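Local coordinates for protein phosphodiesterase (Pseudomonas aeruginosa, PDB 4G75) that is a colicin M-like bacteriocin that probably kills rival bacteria by hydrolysing lipid-linked peptidoglycan precursors in a metal-dependent reaction, at residues T215-G220 and E235-D240. Residues are numbered along the deposited sequence; the frame is centred on the assembly and turned at random.
Sequences TLRIVG and EIRAYD. With EDO (1,2-ethanediol), chain C.
Arg217 and Arg237 face each other as a hydrogen-bonded pair in an antiparallel beta hairpin of the colicin M domain, formed by strands 213-224 and 229-243. Each takes the other's carbonyl: Arg217 N reaches Arg237 O from above the carbonyl plane, whereas Arg237 N meets Arg217 O within it, both at 2.8 Å. Their side chains run side by side on the face shared with Val219 and Glu235, bringing two like-charged guanidiniums together, Arg217 NH1 to Arg237 NH2 3.9 Å, in the Arg237 conformer described here; a second is modelled. Two carboxylates probably offset the repulsion: in this conformer Arg237 NH1 bridges to the anti lone pair of Glu235 OE2, and Asp193 on neighbouring strand 188-199 pairs with Arg217. A neutral ethanediol, probably from the crystallisation liquor, joins the arginines, its O1 accepting from Arg217 NH1 and its O2 from Arg237 NE. Tyr239, with its hydroxyl bonded to Asn195, gives a flat surface to the same group: EDO C1 sits 3.5 Å above the ring, toward its rim. With CG anti to its backbone N (chi1 -172°) and the chain extended to NE, Arg217 passes the phenol, CD lying 3.4 Å from Tyr239 OH. On the other face, branched Leu216, Ile218 and Ile236 form a buried apolar layer, joined by Pro170, with small Ala238 at its edge beside Leu216 CD2. Toward the magnesium site of Val211, Glu213 and Asp241, Tyr239 N donates to Thr215 O, and a water accepts from Thr215 N and lies 2.9 Å from Tyr239 O. There the methyl of Thr215, CG2, packs 3.6 Å from Tyr239 CD2.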
loop_
_atom_site.group_PDB
_atom_site.type_symbol
_atom_site.label_atom_id
_atom_site.label_comp_id
_atom_site.label_asym_id
_atom_site.label_seq_id
_atom_site.Cartn_x
_atom_site.Cartn_y
_atom_site.Cartn_z
ATOM N N THR A 215 3.186 -6.708 -14.475
ATOM C CA THR A 215 3.898 -7.085 -15.687
ATOM C C THR A 215 5.053 -6.120 -15.876
ATOM O O THR A 215 4.853 -4.906 -15.926
ATOM C CB THR A 215 2.977 -7.039 -16.924
ATOM O OG1 THR A 215 1.836 -7.884 -16.712
ATOM C CG2 THR A 215 3.725 -7.505 -18.170
ATOM N N LEU A 216 6.265 -6.663 -15.957
ATOM C CA LEU A 216 7.437 -5.845 -16.227
ATOM C C LEU A 216 7.720 -5.819 -17.720
ATOM O O LEU A 216 7.285 -6.706 -18.466
ATOM C CB LEU A 216 8.666 -6.377 -15.481
ATOM C CG LEU A 216 8.599 -6.439 -13.952
ATOM C CD1 LEU A 216 9.916 -6.979 -13.404
ATOM C CD2 LEU A 216 8.290 -5.062 -13.373
ATOM N N ARG A 217 8.440 -4.790 -18.145
ATOM C CA ARG A 217 8.951 -4.711 -19.506
ATOM C C ARG A 217 10.453 -4.521 -19.449
ATOM O O ARG A 217 10.945 -3.584 -18.808
ATOM C CB ARG A 217 8.314 -3.533 -20.242
ATOM C CG ARG A 217 8.644 -3.496 -21.724
ATOM C CD ARG A 217 7.964 -2.324 -22.406
ATOM N NE ARG A 217 8.135 -2.387 -23.851
ATOM C CZ ARG A 217 7.511 -1.594 -24.714
ATOM N NH1 ARG A 217 6.666 -0.671 -24.277
ATOM N NH2 ARG A 217 7.729 -1.726 -26.018
ATOM N N ILE A 218 11.179 -5.416 -20.113
ATOM C CA ILE A 218 12.634 -5.358 -20.160
ATOM C C ILE A 218 13.039 -4.879 -21.539
ATOM O O ILE A 218 12.766 -5.546 -22.540
ATOM C CB ILE A 218 13.270 -6.726 -19.869
ATOM C CG1 ILE A 218 13.109 -7.083 -18.389
ATOM C CG2 ILE A 218 14.772 -6.703 -20.183
ATOM C CD1 ILE A 218 11.719 -7.442 -17.982
ATOM N N VAL A 219 13.685 -3.721 -21.593
ATOM C CA VAL A 219 14.041 -3.116 -22.872
ATOM C C VAL A 219 15.470 -2.589 -22.859
ATOM O O VAL A 219 15.896 -1.937 -21.909
ATOM C CB VAL A 219 13.073 -1.974 -23.240
ATOM C CG1 VAL A 219 13.107 -0.886 -22.179
ATOM C CG2 VAL A 219 13.409 -1.407 -24.610
ATOM N N GLY A 220 16.213 -2.876 -23.919
ATOM C CA GLY A 220 17.588 -2.441 -24.001
ATOM C C GLY A 220 18.327 -2.995 -25.190
ATOM O O GLY A 220 17.729 -3.446 -26.168
ATOM N N GLU A 235 16.767 -1.167 -19.345
ATOM C CA GLU A 235 16.011 -0.846 -18.147
ATOM C C GLU A 235 14.788 -1.726 -17.998
ATOM O O GLU A 235 14.347 -2.392 -18.943
ATOM C CB GLU A 235 15.613 0.631 -18.142
ATOM C CG GLU A 235 14.700 1.029 -19.269
ATOM C CD GLU A 235 14.533 2.533 -19.377
ATOM O OE1 GLU A 235 15.444 3.271 -18.952
ATOM O OE2 GLU A 235 13.490 2.974 -19.891
ATOM N N ILE A 236 14.259 -1.729 -16.787
ATOM C CA ILE A 236 13.022 -2.404 -16.464
ATOM C C ILE A 236 11.957 -1.340 -16.229
ATOM O O ILE A 236 12.170 -0.398 -15.460
ATOM C CB ILE A 236 13.186 -3.243 -15.172
ATOM C CG1 ILE A 236 14.163 -4.401 -15.415
ATOM C CG2 ILE A 236 11.844 -3.764 -14.685
ATOM C CD1 ILE A 236 14.442 -5.229 -14.189
ATOM N N ARG A 237 10.835 -1.465 -16.930
ATOM C CA ARG A 237 9.669 -0.636 -16.671
ATOM C C ARG A 237 8.500 -1.526 -16.268
ATOM O O ARG A 237 8.630 -2.744 -16.224
ATOM C CB ARG A 237 9.321 0.211 -17.898
ATOM C CG ARG A 237 10.491 1.050 -18.396
ATOM C CD ARG A 237 10.027 2.271 -19.175
ATOM N NE ARG A 237 9.430 1.916 -20.458
ATOM C CZ ARG A 237 10.126 1.744 -21.576
ATOM N NH1 ARG A 237 11.445 1.884 -21.561
ATOM N NH2 ARG A 237 9.505 1.423 -22.704
ATOM N N ALA A 238 7.361 -0.915 -15.966
ATOM C CA ALA A 238 6.209 -1.692 -15.535
ATOM C C ALA A 238 4.930 -1.120 -16.107
ATOM O O ALA A 238 4.755 0.100 -16.159
ATOM C CB ALA A 238 6.127 -1.728 -14.013
ATOM N N TYR A 239 4.030 -2.012 -16.505
ATOM C CA TYR A 239 2.722 -1.599 -16.992
ATOM C C TYR A 239 1.771 -1.236 -15.854
ATOM O O TYR A 239 1.913 -1.719 -14.725
ATOM C CB TYR A 239 2.095 -2.703 -17.849
ATOM C CG TYR A 239 2.866 -3.019 -19.115
ATOM C CD1 TYR A 239 2.596 -2.352 -20.303
ATOM C CD2 TYR A 239 3.862 -3.984 -19.118
ATOM C CE1 TYR A 239 3.295 -2.638 -21.463
ATOM C CE2 TYR A 239 4.575 -4.279 -20.279
ATOM C CZ TYR A 239 4.285 -3.600 -21.446
ATOM O OH TYR A 239 4.979 -3.889 -22.609
ATOM N N ASP A 240 0.793 -0.387 -16.158
ATOM C CA ASP A 240 -0.241 -0.062 -15.186
ATOM C C ASP A 240 -0.892 -1.341 -14.693
ATOM O O ASP A 240 -1.046 -2.306 -15.446
ATOM C CB ASP A 240 -1.328 0.815 -15.800
ATOM C CG ASP A 240 -0.840 2.190 -16.173
ATOM O OD1 ASP A 240 0.351 2.493 -15.973
ATOM O OD2 ASP A 240 -1.662 2.980 -16.678
HETATM C C1 EDO C . 5.624 -0.378 -20.163
HETATM O O1 EDO C . 5.653 -0.003 -21.545
HETATM C C2 EDO C . 5.502 0.896 -19.338
HETATM O O2 EDO C . 6.584 1.763 -19.697
HETATM O O HOH W 1 1.278 -4.528 -14.448
#